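Local atomic coordinates of protein ElaA (Pseudomonas aeruginosa, PDB entry 1XEB), a protein that probably acts as an N-acetyltransferase of the GNAT superfamily, passing an acyl group from acyl-coenzyme A to an amine. Residues Tyr63-Asp68 with Ile78-Ser83; Leu3-Lys8 with Leu52-Asp57. All blocks are in the same frame, centred on the assembly; numbering follows the deposited sequence.

In the fold
The two interactions sit on one sheet and are bridged by its second strand pair: strand 50-56, the inner partner in interaction 2, lies beside strand 59-67, which carries Tyr63-Asp68 of interaction 1. A probable hydrogen bond from Leu52 N to Leu64 O, 2.9 Å long, joins them. Interaction 1 is buried, its centre about 1 Å from the centre of the folded chain, and its hairpin pairing is broken by a bulge and flanked by two arginines. Interaction 2, about 13 Å away between centres, pairs the N-terminal strand in unbroken register and is partly exposed. Its side-chain contacts are mainly apolar, led by a tryptophan on an alanine, whereas interaction 1 adds clustered charge to its aliphatic packing.

Interaction 1 of 2, residues Tyr63-Asp68 with Ile78-Ser83; sequences YLRLLD and IGRVVS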
loop_
_atom_site.group_PDB
_atom_site.type_symbol
_atom_site.label_atom_id
_atom_site.label_comp_id
_atom_site.label_asym_id
_atom_site.label_seq_id
_atom_site.Cartn_x
_atom_site.Cartn_y
_atom_site.Cartn_z
ATOM N N TYR A 63 -0.770 5.956 4.198
ATOM C CA TYR A 63 0.191 5.660 3.156
ATOM C C TYR A 63 -0.068 4.327 2.475
ATOM O O TYR A 63 -0.686 3.428 3.040
ATOM C CB TYR A 63 1.589 5.621 3.776
ATOM C CG TYR A 63 2.666 5.068 2.873
ATOM C CD1 TYR A 63 3.399 5.906 2.037
ATOM C CD2 TYR A 63 2.929 3.706 2.834
ATOM C CE1 TYR A 63 4.374 5.395 1.185
ATOM C CE2 TYR A 63 3.893 3.185 1.982
ATOM C CZ TYR A 63 4.617 4.032 1.160
ATOM O OH TYR A 63 5.600 3.521 0.334
ATOM N N LEU A 64 0.384 4.231 1.235
ATOM C CA LEU A 64 0.334 2.990 0.487
ATOM C C LEU A 64 1.370 3.104 -0.638
ATOM O O LEU A 64 1.663 4.196 -1.149
ATOM C CB LEU A 64 -1.074 2.665 -0.046
ATOM C CG LEU A 64 -1.681 3.247 -1.319
ATOM C CD1 LEU A 64 -0.874 2.843 -2.559
ATOM C CD2 LEU A 64 -3.109 2.727 -1.424
ATOM N N ARG A 65 1.943 1.963 -0.987
ATOM C CA ARG A 65 2.965 1.896 -2.010
ATOM C C ARG A 65 2.491 1.184 -3.279
ATOM O O ARG A 65 1.759 0.187 -3.225
ATOM C CB ARG A 65 4.190 1.173 -1.444
ATOM C CG ARG A 65 5.323 1.001 -2.432
ATOM C CD ARG A 65 6.507 0.310 -1.784
ATOM N NE ARG A 65 6.223 -1.080 -1.429
ATOM C CZ ARG A 65 7.115 -1.896 -0.877
ATOM N NH1 ARG A 65 8.346 -1.454 -0.615
ATOM N NH2 ARG A 65 6.784 -3.154 -0.588
ATOM N N LEU A 66 2.929 1.715 -4.415
ATOM C CA LEU A 66 2.615 1.157 -5.714
ATOM C C LEU A 66 3.903 0.687 -6.419
ATOM O O LEU A 66 4.800 1.487 -6.691
ATOM C CB LEU A 66 1.891 2.214 -6.563
ATOM C CG LEU A 66 0.522 2.598 -5.994
ATOM C CD1 LEU A 66 0.216 4.064 -6.235
ATOM C CD2 LEU A 66 -0.524 1.732 -6.614
ATOM N N LEU A 67 4.001 -0.610 -6.703
ATOM C CA LEU A 67 5.166 -1.146 -7.412
ATOM C C LEU A 67 4.822 -1.223 -8.911
ATOM O O LEU A 67 3.734 -1.690 -9.269
ATOM C CB LEU A 67 5.515 -2.535 -6.872
ATOM C CG LEU A 67 6.123 -2.655 -5.467
ATOM C CD1 LEU A 67 5.359 -1.801 -4.501
ATOM C CD2 LEU A 67 6.104 -4.110 -5.007
ATOM N N ASP A 68 5.727 -0.768 -9.780
ATOM C CA ASP A 68 5.468 -0.781 -11.225
ATOM C C ASP A 68 5.410 -2.177 -11.835
ATOM O O ASP A 68 6.088 -3.105 -11.384
ATOM C CB ASP A 68 6.490 0.073 -12.002
ATOM C CG ASP A 68 7.875 -0.541 -12.049
ATOM O OD1 ASP A 68 8.746 -0.058 -11.300
ATOM O OD2 ASP A 68 8.101 -1.497 -12.833
ATOM N N ILE A 78 0.054 -3.283 -5.227
ATOM C CA ILE A 78 -0.326 -2.359 -4.158
ATOM C C ILE A 78 0.056 -3.037 -2.843
ATOM O O ILE A 78 -0.273 -4.190 -2.635
ATOM C CB ILE A 78 -1.847 -2.100 -4.194
ATOM C CG1 ILE A 78 -2.163 -1.027 -5.216
ATOM C CG2 ILE A 78 -2.361 -1.705 -2.833
ATOM C CD1 ILE A 78 -3.642 -0.896 -5.470
ATOM N N GLY A 79 0.748 -2.328 -1.962
ATOM C CA GLY A 79 1.146 -2.920 -0.702
ATOM C C GLY A 79 1.439 -1.873 0.353
ATOM O O GLY A 79 1.280 -0.674 0.105
ATOM N N ARG A 80 1.880 -2.330 1.524
ATOM C CA ARG A 80 2.194 -1.459 2.649
ATOM C C ARG A 80 1.052 -0.470 2.930
ATOM O O ARG A 80 1.284 0.709 3.222
ATOM C CB ARG A 80 3.497 -0.718 2.371
ATOM C CG ARG A 80 4.721 -1.619 2.331
ATOM C CD ARG A 80 4.976 -2.205 3.700
ATOM N NE ARG A 80 6.325 -2.753 3.871
ATOM C CZ ARG A 80 6.736 -3.926 3.411
ATOM N NH1 ARG A 80 7.986 -4.323 3.634
ATOM N NH2 ARG A 80 5.906 -4.702 2.731
ATOM N N VAL A 81 -0.181 -0.964 2.822
ATOM C CA VAL A 81 -1.368 -0.147 3.058
ATOM C C VAL A 81 -1.457 0.083 4.561
ATOM O O VAL A 81 -1.568 -0.868 5.341
ATOM C CB VAL A 81 -2.650 -0.850 2.540
ATOM C CG1 VAL A 81 -3.885 -0.059 2.962
ATOM C CG2 VAL A 81 -2.602 -0.958 1.017
ATOM N N VAL A 82 -1.399 1.350 4.961
ATOM C CA VAL A 82 -1.402 1.681 6.380
ATOM C C VAL A 82 -2.047 3.029 6.687
ATOM O O VAL A 82 -2.061 3.945 5.867
ATOM C CB VAL A 82 0.067 1.682 6.928
ATOM C CG1 VAL A 82 0.863 2.824 6.303
ATOM C CG2 VAL A 82 0.083 1.813 8.430
ATOM N N SER A 83 -2.579 3.142 7.890
ATOM C CA SER A 83 -3.196 4.378 8.314
ATOM C C SER A 83 -2.835 4.498 9.780
ATOM O O SER A 83 -2.844 3.503 10.497
ATOM C CB SER A 83 -4.717 4.305 8.133
ATOM O OG SER A 83 -5.302 3.462 9.112
#
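Arg65 lays one face of its guanidinium over CG of Arg80, 3.9 Å from NH2 of Arg65. The two side chains run side by side in the same direction, their guanidinium planes turned 43° apart, and NH2 of Arg65 comes to 3.8 Å from NH2 of Arg80 over one face of that group. Tyr63 flanks Arg80 too: with CG anti to the backbone N (chi1 169°), the ring brings its edge to Arg80, CE2 lying 3.9 Å from CB of Arg80. Val82, the cross-strand partner of Tyr63, packs CG1 on Tyr63 CB. Among the aliphatic residues, Leu66 CD2 meets Ile78 CG1 at 3.5 Å, and Leu66 and Ile78 both pack against helix 92-108.

The antiparallel ladder pairs Tyr63 with Val82 and Arg65 with Gly79, each by two backbone bonds; Tyr63 N to Val82 O is 2.9 Å. Between these pairs the single residue Leu64 faces Arg80 and Val81, a beta bulge at which Arg80 takes a left-handed backbone conformation. A bulge in this strand, 76-83, is a hallmark of the GNAT fold, where its splaying from the next strand helps to form the acyl-coenzyme A site, probably here as well.

Tyr63 OH hydrogen-bonds His51, while salt bridges tie Arg65 to Asp41 and Arg80 to Glu39. The repulsion expected between the two neighbouring guanidinium groups is therefore probably offset by these carboxylates.

Interaction 2 of 2, residues Leu3-Lys8 with Leu52-Asp57; sequences LDWTCK and LMAWRD
Ala54 sets its CB squarely over the six-membered ring of Trp5, 3.3 Å from its centroid and only 3° off the ring normal, a CH-pi contact. CG of Trp5 is anti to its own carbonyl carbon (chi1 -69°). While Ala54 lies over the ring face, Leu52 meets the ring obliquely, its CD2 3.9 Å from Trp5 CZ3, and Leu52 CD1 packs on Cys7 CB. At the other end Leu3 touches Ala54 CB with CD1 and Arg56 CB with CD2, the latter at 3.5 Å.

Here the N-terminal strand pairs antiparallel with strand 50-56 at one end of the GNAT sheet. Asp4 with Trp55 and Thr6 with Met53 are the hydrogen-bonded pairs, Met53 N donating to Thr6 O at 2.7 Å. The face bearing Trp5 and Leu52 is covered by helix 92-108, whose Arg99 makes a cation-pi contact with Trp5.

On the other face, Thr6 and Met53, present as selenomethionine, lie side by side pointing the same way. Thr6 CG2 stands between its backbone N and carbonyl carbon, 3.7 Å from CB of Met53 and 4.0 Å from CD1 of Trp55. Helix 15-32 covers this side, Glu17 touching both Met53 and Trp55.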
loop_
_atom_site.group_PDB
_atom_site.type_symbol
_atom_site.label_atom_id
_atom_site.label_comp_id
_atom_site.label_asym_id
_atom_site.label_seq_id
_atom_site.Cartn_x
_atom_site.Cartn_y
_atom_site.Cartn_z
ATOM N N LEU A 3 -7.455 16.398 4.231
ATOM C CA LEU A 3 -6.030 16.078 4.131
ATOM C C LEU A 3 -5.417 16.519 2.805
ATOM O O LEU A 3 -6.125 16.813 1.844
ATOM C CB LEU A 3 -5.830 14.567 4.249
ATOM C CG LEU A 3 -6.444 13.807 5.424
ATOM C CD1 LEU A 3 -6.468 12.314 5.116
ATOM C CD2 LEU A 3 -5.650 14.092 6.679
ATOM N N ASP A 4 -4.090 16.545 2.759
ATOM C CA ASP A 4 -3.375 16.892 1.543
ATOM C C ASP A 4 -2.767 15.618 0.979
ATOM O O ASP A 4 -1.804 15.073 1.531
ATOM C CB ASP A 4 -2.271 17.913 1.815
ATOM C CG ASP A 4 -2.803 19.330 1.918
ATOM O OD1 ASP A 4 -3.452 19.796 0.950
ATOM O OD2 ASP A 4 -2.570 19.978 2.964
ATOM N N TRP A 5 -3.341 15.146 -0.120
ATOM C CA TRP A 5 -2.866 13.936 -0.759
ATOM C C TRP A 5 -1.763 14.171 -1.775
ATOM O O TRP A 5 -1.743 15.174 -2.490
ATOM C CB TRP A 5 -4.021 13.205 -1.431
ATOM C CG TRP A 5 -4.966 12.629 -0.457
ATOM C CD1 TRP A 5 -6.050 13.243 0.104
ATOM C CD2 TRP A 5 -4.927 11.308 0.080
ATOM N NE1 TRP A 5 -6.696 12.377 0.955
ATOM C CE2 TRP A 5 -6.025 11.181 0.957
ATOM C CE3 TRP A 5 -4.073 10.217 -0.094
ATOM C CZ2 TRP A 5 -6.290 10.001 1.653
ATOM C CZ3 TRP A 5 -4.336 9.042 0.599
ATOM C CH2 TRP A 5 -5.435 8.944 1.460
ATOM N N THR A 6 -0.842 13.219 -1.837
ATOM C CA THR A 6 0.264 13.307 -2.776
ATOM C C THR A 6 0.710 11.922 -3.250
ATOM O O THR A 6 0.774 10.966 -2.469
ATOM C CB THR A 6 1.460 14.067 -2.146
ATOM O OG1 THR A 6 2.621 13.851 -2.944
ATOM C CG2 THR A 6 1.730 13.594 -0.730
ATOM N N CYS A 7 0.983 11.806 -4.543
ATOM C CA CYS A 7 1.440 10.539 -5.104
ATOM C C CYS A 7 2.703 10.818 -5.884
ATOM O O CYS A 7 2.651 11.303 -7.010
ATOM C CB CYS A 7 0.404 9.926 -6.037
ATOM S SG CYS A 7 0.936 8.292 -6.588
ATOM N N LYS A 8 3.836 10.490 -5.286
ATOM C CA LYS A 8 5.103 10.767 -5.914
ATOM C C LYS A 8 5.911 9.560 -6.344
ATOM O O LYS A 8 5.821 8.470 -5.765
ATOM C CB LYS A 8 5.961 11.622 -4.970
ATOM C CG LYS A 8 5.320 12.943 -4.554
ATOM C CD LYS A 8 6.146 13.708 -3.495
ATOM C CE LYS A 8 7.479 14.214 -4.035
ATOM N NZ LYS A 8 8.220 15.071 -3.045
ATOM N N LEU A 52 1.977 6.893 -2.261
ATOM C CA LEU A 52 0.780 7.677 -2.020
ATOM C C LEU A 52 0.775 8.076 -0.556
ATOM O O LEU A 52 0.893 7.235 0.330
ATOM C CB LEU A 52 -0.472 6.861 -2.345
ATOM C CG LEU A 52 -1.776 7.619 -2.105
ATOM C CD1 LEU A 52 -1.914 8.713 -3.148
ATOM C CD2 LEU A 52 -2.956 6.666 -2.160
HETATM N N MSE A 53 0.641 9.368 -0.302
HETATM C CA MSE A 53 0.666 9.871 1.061
HETATM C C MSE A 53 -0.450 10.878 1.337
HETATM O O MSE A 53 -0.821 11.668 0.474
HETATM C CB MSE A 53 2.017 10.540 1.339
HETATM C CG MSE A 53 3.231 9.648 1.149
HETATM SE SE MSE A 53 4.926 10.642 1.091
HETATM C CE MSE A 53 5.207 10.841 2.973
ATOM N N ALA A 54 -0.984 10.823 2.551
ATOM C CA ALA A 54 -2.022 11.741 2.994
ATOM C C ALA A 54 -1.454 12.404 4.248
ATOM O O ALA A 54 -1.135 11.730 5.233
ATOM C CB ALA A 54 -3.306 10.990 3.312
ATOM N N TRP A 55 -1.307 13.726 4.183
ATOM C CA TRP A 55 -0.762 14.516 5.287
ATOM C C TRP A 55 -1.764 15.451 5.978
ATOM O O TRP A 55 -2.751 15.879 5.379
ATOM C CB TRP A 55 0.394 15.363 4.778
ATOM C CG TRP A 55 1.600 14.602 4.389
ATOM C CD1 TRP A 55 1.791 13.889 3.247
ATOM C CD2 TRP A 55 2.828 14.532 5.122
ATOM N NE1 TRP A 55 3.070 13.383 3.214
ATOM C CE2 TRP A 55 3.727 13.764 4.355
ATOM C CE3 TRP A 55 3.257 15.048 6.351
ATOM C CZ2 TRP A 55 5.030 13.499 4.779
ATOM C CZ3 TRP A 55 4.554 14.783 6.771
ATOM C CH2 TRP A 55 5.424 14.019 5.991
ATOM N N ARG A 56 -1.489 15.767 7.243
ATOM C CA ARG A 56 -2.313 16.687 8.024
ATOM C C ARG A 56 -1.464 17.275 9.146
ATOM O O ARG A 56 -1.033 16.558 10.056
ATOM C CB ARG A 56 -3.526 15.985 8.635
ATOM C CG ARG A 56 -4.607 16.952 9.151
ATOM C CD ARG A 56 -5.571 16.276 10.125
ATOM N NE ARG A 56 -4.911 15.904 11.381
ATOM C CZ ARG A 56 -5.429 15.090 12.300
ATOM N NH1 ARG A 56 -4.752 14.816 13.407
ATOM N NH2 ARG A 56 -6.622 14.543 12.113
ATOM N N ASP A 57 -1.213 18.579 9.061
ATOM C CA ASP A 57 -0.438 19.295 10.072
ATOM C C ASP A 57 0.924 18.665 10.375
ATOM O O ASP A 57 1.229 18.371 11.528
ATOM C CB ASP A 57 -1.254 19.408 11.375
ATOM C CG ASP A 57 -2.572 20.174 11.188
ATOM O OD1 ASP A 57 -2.536 21.314 10.666
ATOM O OD2 ASP A 57 -3.643 19.642 11.570
#